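Local coordinates for protein succinylglutamate desuccinylase (Chromobacterium violaceum, PDB 1YW4) that probably hydrolyses N-succinyl-L-glutamate to succinate and glutamate, the last step of arginine breakdown by the AST pathway, using one zinc ion per subunit, at residues 71-75 with 76-80; 283-286 with 287-291. All blocks are in the same frame, centred on the assembly; numbering follows the deposited sequence.

In the fold
Interaction 1 (71-75 with 76-80) and interaction 2 (283-286 with 287-291) are both local, each within one continuous run of chain. They share no element. Interaction 1 ends helix 61-75 in the catalytic domain; interaction 2 is a bend after the short, weakly bonded strand 283-284 in the barrel-sandwich hybrid domain. Their centres are about 49 Å apart, on opposite sides of the chain's centre. Interaction 1 is partly buried, and backbone hydrogen bonds, a bridging water and aliphatic packing hold it. Interaction 2 is a surface contact. No hydrogen bond crosses it, and a selenomethionine packed on leucine and proline makes the closure. Both lie away from the zinc site.

Interaction 1: residues 71-75 with 76-80; sequences TDIAA and GQLAL
The backbone oxygen of D72 is gripped by the amide groups that follow the helix end. Q77 N donates to D72 O at 2.8 Å, tilted only modestly from the carbonyl plane. L78 N donates to the same D72 O at 3.2 Å, but from above that plane, 71° out of it. G76 N adds a weak bond to this oxygen. G76 N also donates to I73 O at 3.1 Å, again from above the carbonyl plane. A water carries the link further: it donates to both I73 O and L78 O, each at 2.7 Å. L78 O also faces the alpha hydrogen of I73, with I73 CA 3.5 Å away.

The side chains close over this backbone turn. D72 CB lies 3.8 Å from Q77 CB, and it also meets L78 CB. The D72 carboxylate has its partner outside the turn, in a salt bridge from OD2 to R237. I73 sets CG1 beside its backbone N (chi1 -67°), where it meets L78 CD2 at 3.8 Å, the two chains crossing at a slant. The end of I73, CD1, reaches on to L80 CD1. L78 and L80 also touch helix 230-241, so the turn is packed against that helix.

G76 leaves the helix with a positive phi of 95°. With the paired bonds Q77 N to D72 O and G76 N to I73 O, this makes a Schellman motif; the packing of I73 on L78 is an addition to it. The motif ends helix 61-75 and leads the chain toward strand 83-88.

Interaction 2: residues 283-286 with 287-291; sequences TLLP and DGMLI
D287 follows P286 directly and starts the bend. The carboxylate leads away from P286, because CG is anti to the backbone N (chi1 180°). Its OD1 is hydrogen-bonded to T302 OG1.

G288 comes next. Its phi of 142° is a value that glycine reaches readily, and the chain swings round here. G288 N lies 3.1 Å from P286 O, but the angle is too poor for a hydrogen bond. The amide donates instead to T302 OG1, so T302 holds both D287 and G288.

M289, a selenomethionine, carries the contact. Its CG sits between the backbone N and the carbonyl carbon (chi1 59°), and the chain bends twice more beyond it. This brings the side chain back over the first half of the bend. CG is 4.1 Å from P286 CG, at the proline ring, and 3.8 Å from P286 O. The methyl CE then lies against L285, 3.4 Å from L285 CG. That is tighter than usual van der Waals contact. It goes with a nearly eclipsed chi2 in L285, so the exact fit is doubtful. CE also lies 3.9 Å from L285 CB and 3.9 Å from L285 CD1, so it meets the leucine along its length as well as at the branch point. No hydrogen bond crosses the contact; it is mainly aliphatic, and L285 is its buried member.

L290 and I291 then carry the chain away from 283-286. L290 packs on Y262, T302 and E306, and I291 on Y262 and L264. The bend thus lies at the surface. Backbone hydrogen bonds join T283 with I308 of strand 307-309 and L285 with E306, and these anchor the run leading into the bend, while the side chains of L290 and I291 rest on strand 257-265.

Interaction 1: residues 71-75 with 76-80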
# COMPACT_ATOMS: atom_id res chain seq x y z
N THR A 71 -31.08 -13.72 25.99
CA THR A 71 -32.35 -13.75 26.71
C THR A 71 -33.51 -13.90 25.72
O THR A 71 -34.46 -14.64 25.97
CB THR A 71 -32.56 -12.47 27.54
OG1 THR A 71 -31.44 -12.30 28.43
CG2 THR A 71 -33.83 -12.59 28.39
N ASP A 72 -33.42 -13.23 24.57
CA ASP A 72 -34.48 -13.34 23.57
C ASP A 72 -34.55 -14.75 22.99
O ASP A 72 -35.64 -15.26 22.71
CB ASP A 72 -34.28 -12.33 22.44
CG ASP A 72 -34.68 -10.92 22.86
OD1 ASP A 72 -35.38 -10.79 23.88
OD2 ASP A 72 -34.29 -9.95 22.18
N ILE A 73 -33.39 -15.37 22.80
CA ILE A 73 -33.36 -16.73 22.27
C ILE A 73 -34.02 -17.68 23.26
O ILE A 73 -34.86 -18.49 22.89
CB ILE A 73 -31.91 -17.18 22.00
CG1 ILE A 73 -31.32 -16.34 20.86
CG2 ILE A 73 -31.88 -18.67 21.65
CD1 ILE A 73 -29.93 -16.75 20.44
N ALA A 74 -33.62 -17.57 24.53
CA ALA A 74 -34.17 -18.41 25.58
C ALA A 74 -35.65 -18.12 25.82
O ALA A 74 -36.37 -18.93 26.40
CB ALA A 74 -33.38 -18.22 26.87
N ALA A 75 -36.10 -16.95 25.38
CA ALA A 75 -37.49 -16.55 25.55
C ALA A 75 -38.33 -16.98 24.34
O ALA A 75 -39.55 -17.10 24.44
CB ALA A 75 -37.58 -15.04 25.74
N GLY A 76 -37.67 -17.21 23.21
CA GLY A 76 -38.38 -17.61 22.01
C GLY A 76 -38.69 -16.41 21.14
O GLY A 76 -39.44 -16.52 20.17
N GLN A 77 -38.11 -15.27 21.49
CA GLN A 77 -38.30 -14.02 20.76
C GLN A 77 -37.38 -13.98 19.54
O GLN A 77 -37.68 -13.32 18.54
CB GLN A 77 -37.96 -12.83 21.66
CG GLN A 77 -38.83 -11.61 21.45
CD GLN A 77 -39.96 -11.55 22.46
OE1 GLN A 77 -40.74 -12.49 22.59
NE2 GLN A 77 -40.05 -10.44 23.18
N LEU A 78 -36.26 -14.68 19.63
CA LEU A 78 -35.29 -14.74 18.54
C LEU A 78 -34.98 -16.19 18.19
O LEU A 78 -34.81 -17.03 19.07
CB LEU A 78 -33.99 -14.02 18.95
CG LEU A 78 -32.86 -13.90 17.91
CD1 LEU A 78 -33.30 -12.99 16.77
CD2 LEU A 78 -31.62 -13.33 18.58
N ALA A 79 -34.93 -16.48 16.90
CA ALA A 79 -34.65 -17.83 16.43
C ALA A 79 -33.15 -18.04 16.26
O ALA A 79 -32.43 -17.12 15.89
CB ALA A 79 -35.37 -18.09 15.12
N LEU A 80 -32.69 -19.26 16.53
CA LEU A 80 -31.28 -19.59 16.39
C LEU A 80 -31.08 -20.74 15.42
O LEU A 80 -31.55 -21.86 15.67
CB LEU A 80 -30.69 -19.96 17.76
CG LEU A 80 -29.21 -20.35 17.80
CD1 LEU A 80 -28.34 -19.16 17.41
CD2 LEU A 80 -28.84 -20.83 19.20
O HOH W 1 -35.56 -19.22 20.41

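Interaction 2: residues 283-286 with 287-291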
# COMPACT_ATOMS: atom_id res chain seq x y z
N THR A 283 -6.94 9.91 13.16
CA THR A 283 -6.85 11.33 12.86
C THR A 283 -5.87 11.51 11.70
O THR A 283 -4.74 11.04 11.78
CB THR A 283 -6.35 12.14 14.06
OG1 THR A 283 -7.36 12.15 15.08
CG2 THR A 283 -6.04 13.57 13.65
N LEU A 284 -6.31 12.19 10.65
CA LEU A 284 -5.50 12.44 9.46
C LEU A 284 -4.32 13.37 9.74
O LEU A 284 -4.47 14.42 10.38
CB LEU A 284 -6.37 13.07 8.36
CG LEU A 284 -5.72 13.32 6.99
CD1 LEU A 284 -5.74 12.02 6.17
CD2 LEU A 284 -6.48 14.42 6.23
N LEU A 285 -3.14 12.98 9.27
CA LEU A 285 -1.93 13.77 9.46
C LEU A 285 -1.59 14.51 8.16
O LEU A 285 -1.17 13.90 7.18
CB LEU A 285 -0.76 12.87 9.87
CG LEU A 285 -0.71 12.27 11.28
CD1 LEU A 285 -1.94 12.64 12.10
CD2 LEU A 285 -0.58 10.77 11.15
N PRO A 286 -1.75 15.84 8.13
CA PRO A 286 -1.45 16.61 6.92
C PRO A 286 -0.00 16.56 6.48
O PRO A 286 0.90 16.29 7.27
CB PRO A 286 -1.90 18.02 7.30
CG PRO A 286 -1.63 18.07 8.78
CD PRO A 286 -2.13 16.72 9.25
N ASP A 287 0.22 16.80 5.19
CA ASP A 287 1.58 16.79 4.64
C ASP A 287 2.36 17.93 5.28
O ASP A 287 2.00 19.10 5.13
CB ASP A 287 1.54 16.95 3.12
CG ASP A 287 2.92 16.95 2.51
OD1 ASP A 287 3.62 15.92 2.61
OD2 ASP A 287 3.31 17.98 1.93
N GLY A 288 3.43 17.58 5.99
CA GLY A 288 4.25 18.57 6.66
C GLY A 288 4.73 18.07 8.01
O GLY A 288 5.91 17.75 8.18
N MSE A 289 3.82 17.99 8.98
CA MSE A 289 4.18 17.50 10.31
C MSE A 289 4.52 16.02 10.25
O MSE A 289 3.76 15.22 9.71
CB MSE A 289 3.01 17.70 11.29
CG MSE A 289 1.72 16.99 10.89
SE MSE A 289 0.65 16.36 12.42
CE MSE A 289 1.44 14.61 12.60
N LEU A 290 5.68 15.65 10.79
CA LEU A 290 6.08 14.25 10.79
C LEU A 290 6.96 13.98 12.01
O LEU A 290 7.05 14.82 12.91
CB LEU A 290 6.83 13.89 9.49
CG LEU A 290 6.39 12.57 8.86
CD1 LEU A 290 4.92 12.67 8.46
CD2 LEU A 290 7.24 12.25 7.66
N ILE A 291 7.61 12.83 12.06
CA ILE A 291 8.45 12.52 13.20
C ILE A 291 9.93 12.76 12.89
O ILE A 291 10.40 12.48 11.79
CB ILE A 291 8.25 11.05 13.66
CG1 ILE A 291 9.08 10.78 14.92
CG2 ILE A 291 8.58 10.09 12.52
CD1 ILE A 291 8.84 9.42 15.55